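Local atomic coordinates of endoglucanase (Komagataeibacter sucrofermentans, PDB entry 6VC5), a protein that probably cleaves internal beta-1,4-glucosidic linkages in cellulose and related beta-glucans, as a glycoside hydrolase of family 8. Residues A[8-22]-A[42-55]. Residues are numbered along the deposited sequence; the frame is centred on the assembly and turned at random.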
# COMPACT_ATOMS: atom_id res chain seq x y z
N TRP A 8 4.73 3.17 -17.19
CA TRP A 8 4.23 1.80 -17.15
C TRP A 8 4.95 0.91 -18.16
O TRP A 8 5.28 -0.24 -17.85
CB TRP A 8 2.71 1.75 -17.36
CG TRP A 8 2.20 0.36 -17.74
CD1 TRP A 8 1.63 0.01 -18.93
CD2 TRP A 8 2.24 -0.84 -16.94
NE1 TRP A 8 1.30 -1.33 -18.92
CE2 TRP A 8 1.66 -1.87 -17.71
CE3 TRP A 8 2.69 -1.13 -15.65
CZ2 TRP A 8 1.52 -3.18 -17.23
CZ3 TRP A 8 2.55 -2.44 -15.18
CH2 TRP A 8 1.97 -3.44 -15.97
N ALA A 9 5.22 1.43 -19.36
CA ALA A 9 5.91 0.63 -20.37
C ALA A 9 7.27 0.15 -19.87
O ALA A 9 7.69 -0.98 -20.15
CB ALA A 9 6.06 1.42 -21.66
N ILE A 10 7.99 1.00 -19.13
CA ILE A 10 9.26 0.59 -18.53
C ILE A 10 9.04 -0.47 -17.46
O ILE A 10 9.73 -1.50 -17.43
CB ILE A 10 10.01 1.81 -17.97
CG1 ILE A 10 10.35 2.80 -19.08
CG2 ILE A 10 11.27 1.38 -17.26
CD1 ILE A 10 10.68 4.20 -18.54
N PHE A 11 8.11 -0.22 -16.53
CA PHE A 11 7.80 -1.20 -15.49
C PHE A 11 7.42 -2.53 -16.11
O PHE A 11 7.92 -3.59 -15.71
CB PHE A 11 6.66 -0.68 -14.61
CG PHE A 11 6.43 -1.50 -13.36
CD1 PHE A 11 7.03 -1.15 -12.16
CD2 PHE A 11 5.59 -2.61 -13.39
CE1 PHE A 11 6.82 -1.90 -11.00
CE2 PHE A 11 5.37 -3.36 -12.23
CZ PHE A 11 5.98 -3.01 -11.05
N ARG A 12 6.55 -2.49 -17.12
CA ARG A 12 6.06 -3.71 -17.76
C ARG A 12 7.20 -4.47 -18.42
O ARG A 12 7.28 -5.70 -18.32
CB ARG A 12 4.98 -3.35 -18.79
CG ARG A 12 4.36 -4.56 -19.47
CD ARG A 12 3.50 -4.12 -20.65
NE ARG A 12 4.28 -3.45 -21.68
CZ ARG A 12 3.81 -2.49 -22.47
NH1 ARG A 12 2.55 -2.07 -22.35
NH2 ARG A 12 4.60 -1.93 -23.38
N ASP A 13 8.10 -3.76 -19.10
CA ASP A 13 9.22 -4.43 -19.76
C ASP A 13 10.09 -5.17 -18.74
O ASP A 13 10.62 -6.25 -19.04
CB ASP A 13 10.05 -3.40 -20.53
CG ASP A 13 11.32 -3.99 -21.11
OD1 ASP A 13 12.40 -3.38 -20.92
OD2 ASP A 13 11.25 -5.05 -21.76
N LYS A 14 10.24 -4.62 -17.54
CA LYS A 14 11.15 -5.19 -16.55
C LYS A 14 10.52 -6.33 -15.76
O LYS A 14 11.19 -7.33 -15.48
CB LYS A 14 11.63 -4.10 -15.59
CG LYS A 14 12.53 -3.06 -16.26
CD LYS A 14 12.92 -1.96 -15.30
CE LYS A 14 14.33 -1.47 -15.58
NZ LYS A 14 15.34 -2.14 -14.70
N TYR A 15 9.23 -6.21 -15.40
CA TYR A 15 8.65 -7.08 -14.38
C TYR A 15 7.42 -7.86 -14.81
O TYR A 15 7.01 -8.75 -14.06
CB TYR A 15 8.33 -6.28 -13.11
CG TYR A 15 9.49 -5.44 -12.62
CD1 TYR A 15 10.69 -6.03 -12.24
CD2 TYR A 15 9.38 -4.06 -12.55
CE1 TYR A 15 11.76 -5.27 -11.81
CE2 TYR A 15 10.45 -3.28 -12.11
CZ TYR A 15 11.63 -3.89 -11.75
OH TYR A 15 12.69 -3.14 -11.31
N PHE A 16 6.82 -7.55 -15.95
CA PHE A 16 5.62 -8.24 -16.42
C PHE A 16 5.99 -9.44 -17.29
O PHE A 16 6.89 -9.36 -18.14
CB PHE A 16 4.76 -7.25 -17.21
CG PHE A 16 3.63 -7.89 -17.99
CD1 PHE A 16 2.40 -8.14 -17.39
CD2 PHE A 16 3.78 -8.19 -19.33
CE1 PHE A 16 1.36 -8.71 -18.11
CE2 PHE A 16 2.74 -8.76 -20.07
CZ PHE A 16 1.53 -9.02 -19.47
N HIS A 17 5.28 -10.54 -17.08
CA HIS A 17 5.43 -11.73 -17.90
C HIS A 17 4.11 -12.05 -18.60
O HIS A 17 3.03 -11.73 -18.10
CB HIS A 17 5.86 -12.91 -17.01
CG HIS A 17 7.23 -12.74 -16.45
ND1 HIS A 17 8.34 -13.34 -17.01
CD2 HIS A 17 7.68 -11.99 -15.42
CE1 HIS A 17 9.42 -12.99 -16.32
NE2 HIS A 17 9.04 -12.17 -15.35
N PRO A 18 4.18 -12.67 -19.79
CA PRO A 18 2.96 -12.84 -20.60
C PRO A 18 1.87 -13.67 -19.95
O PRO A 18 0.71 -13.54 -20.35
CB PRO A 18 3.49 -13.52 -21.88
CG PRO A 18 4.93 -13.14 -21.93
CD PRO A 18 5.39 -13.09 -20.50
N ASN A 19 2.20 -14.53 -18.98
CA ASN A 19 1.16 -15.26 -18.25
C ASN A 19 0.43 -14.41 -17.23
O ASN A 19 -0.54 -14.90 -16.62
CB ASN A 19 1.72 -16.53 -17.59
CG ASN A 19 2.80 -16.25 -16.54
OD1 ASN A 19 3.16 -15.10 -16.26
ND2 ASN A 19 3.32 -17.32 -15.96
N GLY A 20 0.82 -13.14 -17.05
CA GLY A 20 0.16 -12.28 -16.10
C GLY A 20 0.89 -12.09 -14.79
O GLY A 20 0.43 -11.30 -13.96
N ARG A 21 2.02 -12.78 -14.58
CA ARG A 21 2.75 -12.65 -13.32
C ARG A 21 3.58 -11.37 -13.31
O ARG A 21 4.20 -10.99 -14.31
CB ARG A 21 3.68 -13.84 -13.12
CG ARG A 21 2.95 -15.09 -12.72
CD ARG A 21 3.91 -16.21 -12.41
NE ARG A 21 4.67 -15.93 -11.20
CZ ARG A 21 5.64 -16.71 -10.73
NH1 ARG A 21 5.96 -17.83 -11.37
NH2 ARG A 21 6.30 -16.36 -9.63
N ILE A 22 3.61 -10.72 -12.15
CA ILE A 22 4.55 -9.64 -11.87
C ILE A 22 5.64 -10.25 -11.01
O ILE A 22 5.33 -10.86 -9.97
CB ILE A 22 3.85 -8.49 -11.13
CG1 ILE A 22 2.69 -7.94 -11.97
CG2 ILE A 22 4.85 -7.40 -10.77
CD1 ILE A 22 3.11 -7.50 -13.35
N PHE A 42 -1.37 -0.16 -12.11
CA PHE A 42 -0.60 0.63 -13.07
C PHE A 42 -1.14 0.45 -14.49
O PHE A 42 -1.20 1.42 -15.26
CB PHE A 42 0.88 0.25 -13.03
CG PHE A 42 1.55 0.39 -11.68
CD1 PHE A 42 0.99 1.15 -10.66
CD2 PHE A 42 2.75 -0.26 -11.44
CE1 PHE A 42 1.63 1.26 -9.41
CE2 PHE A 42 3.39 -0.16 -10.21
CZ PHE A 42 2.82 0.60 -9.20
N SER A 43 -1.50 -0.78 -14.87
CA SER A 43 -2.04 -1.03 -16.20
C SER A 43 -3.41 -0.39 -16.38
O SER A 43 -3.72 0.12 -17.46
CB SER A 43 -2.05 -2.53 -16.52
OG SER A 43 -2.90 -3.25 -15.66
N ALA A 44 -4.24 -0.38 -15.33
CA ALA A 44 -5.52 0.33 -15.41
C ALA A 44 -5.31 1.83 -15.58
O ALA A 44 -5.96 2.46 -16.42
CB ALA A 44 -6.35 0.05 -14.16
N ALA A 45 -4.41 2.41 -14.79
CA ALA A 45 -4.13 3.85 -14.90
C ALA A 45 -3.55 4.20 -16.27
O ALA A 45 -3.87 5.25 -16.83
CB ALA A 45 -3.16 4.27 -13.79
N ALA A 46 -2.69 3.34 -16.81
CA ALA A 46 -2.05 3.58 -18.10
C ALA A 46 -2.95 3.24 -19.29
O ALA A 46 -2.62 3.62 -20.42
CB ALA A 46 -0.77 2.75 -18.19
N GLY A 47 -4.06 2.54 -19.07
CA GLY A 47 -4.94 2.16 -20.16
C GLY A 47 -4.50 0.95 -20.96
O GLY A 47 -4.85 0.84 -22.13
N ASP A 48 -3.75 0.03 -20.34
CA ASP A 48 -3.23 -1.15 -21.03
C ASP A 48 -4.12 -2.34 -20.66
O ASP A 48 -3.84 -3.12 -19.74
CB ASP A 48 -1.77 -1.37 -20.62
CG ASP A 48 -1.09 -2.51 -21.37
OD1 ASP A 48 -1.76 -3.24 -22.12
OD2 ASP A 48 0.14 -2.67 -21.20
N GLN A 49 -5.22 -2.48 -21.40
CA GLN A 49 -6.20 -3.50 -21.05
C GLN A 49 -5.69 -4.92 -21.29
O GLN A 49 -6.02 -5.83 -20.53
CB GLN A 49 -7.53 -3.27 -21.77
CG GLN A 49 -8.63 -4.13 -21.20
CD GLN A 49 -10.01 -3.76 -21.69
OE1 GLN A 49 -10.16 -2.97 -22.63
NE2 GLN A 49 -11.04 -4.33 -21.06
N ALA A 50 -4.90 -5.12 -22.35
CA ALA A 50 -4.38 -6.46 -22.61
C ALA A 50 -3.53 -6.95 -21.44
O ALA A 50 -3.60 -8.13 -21.06
CB ALA A 50 -3.57 -6.47 -23.90
N ALA A 51 -2.74 -6.06 -20.85
CA ALA A 51 -1.95 -6.45 -19.69
C ALA A 51 -2.85 -6.65 -18.47
O ALA A 51 -2.71 -7.65 -17.76
CB ALA A 51 -0.87 -5.41 -19.40
N PHE A 52 -3.76 -5.70 -18.21
CA PHE A 52 -4.63 -5.79 -17.04
C PHE A 52 -5.34 -7.14 -17.02
O PHE A 52 -5.36 -7.82 -15.98
CB PHE A 52 -5.67 -4.67 -17.05
CG PHE A 52 -6.59 -4.71 -15.85
CD1 PHE A 52 -6.28 -3.97 -14.71
CD2 PHE A 52 -7.70 -5.54 -15.82
CE1 PHE A 52 -7.09 -4.02 -13.59
CE2 PHE A 52 -8.50 -5.62 -14.69
CZ PHE A 52 -8.20 -4.85 -13.57
N GLU A 53 -5.91 -7.52 -18.16
CA GLU A 53 -6.75 -8.72 -18.24
C GLU A 53 -5.99 -9.96 -17.79
O GLU A 53 -6.51 -10.76 -16.99
CB GLU A 53 -7.25 -8.89 -19.69
CG GLU A 53 -8.58 -9.65 -19.83
CD GLU A 53 -9.46 -9.09 -20.95
OE1 GLU A 53 -10.63 -9.52 -21.09
OE2 GLU A 53 -8.99 -8.19 -21.69
N VAL A 54 -4.75 -10.14 -18.26
CA VAL A 54 -3.99 -11.33 -17.90
C VAL A 54 -3.45 -11.26 -16.47
O VAL A 54 -3.34 -12.29 -15.80
CB VAL A 54 -2.89 -11.67 -18.94
CG1 VAL A 54 -3.51 -11.99 -20.31
CG2 VAL A 54 -1.85 -10.57 -19.04
N ILE A 55 -3.08 -10.07 -15.98
CA ILE A 55 -2.61 -9.96 -14.60
C ILE A 55 -3.73 -10.32 -13.62
O ILE A 55 -3.51 -11.07 -12.66
CB ILE A 55 -2.04 -8.56 -14.33
CG1 ILE A 55 -0.88 -8.24 -15.27
CG2 ILE A 55 -1.61 -8.45 -12.85
CD1 ILE A 55 -0.56 -6.76 -15.34
O HOH W 1 -3.73 -14.93 -16.94
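W8 lies as a knob among F42, S43, A46 and A51, where helix 33-46 ends and helix 49-62 begins. Its CG is anti to the backbone N (chi1 163°), which carries the indole off helix 4-15 into this corner. Followed outward, CB and CG rest on the methyl of A46, and CD1 meets A46 CB at 3.7 Å. NE1 then gives a nearly straight hydrogen bond, 2.9 Å long, to D48 OD2, which lies in the ring plane and accepts through its anti lone pair. On the benzo side CE3 and CZ3 lie against F42 CB, CE3 at 3.5 Å; CZ2 meets S43 CB and, at the ring edge, A51 CB, and CH2 is loosely near I55 CD1. S43 CA lies over the middle of one ring face, its CB making an off-centre CH-pi contact, while R12 CB lies over the opposite face; the small side chains of S43, A46 and A51 suit so broad a ring.

D48 OD2 has a second donor, R12 NH1, in a salt bridge of 2.7 Å that comes from above the carboxylate plane, guanidinium and carboxylate standing 88° apart. OD1 meanwhile caps helix 49-62 by accepting from A51 N, just after G47 closes helix 33-46 in a Schellman motif.

Past the CE3 side of the indole, away from D48, the edge of F42 meets the face of F11 in a T-shaped pair, planes at 90°, and F42 continues onto helix 300-313. F16 brings its ring edge to V54 CG2 and I55 CG1. G20 approaches V54 O so closely that a side chain would clash.

A leucine in place of W8 would probably leave D48 OD2 with R12 as its one remaining donor of the two described and open a gap beside S43. With two donors on OD2 and a helix N-terminus at OD1, D48 is likely to stay ionised, tying helix 4-15 to the N-terminus of helix 49-62 through one carboxylate.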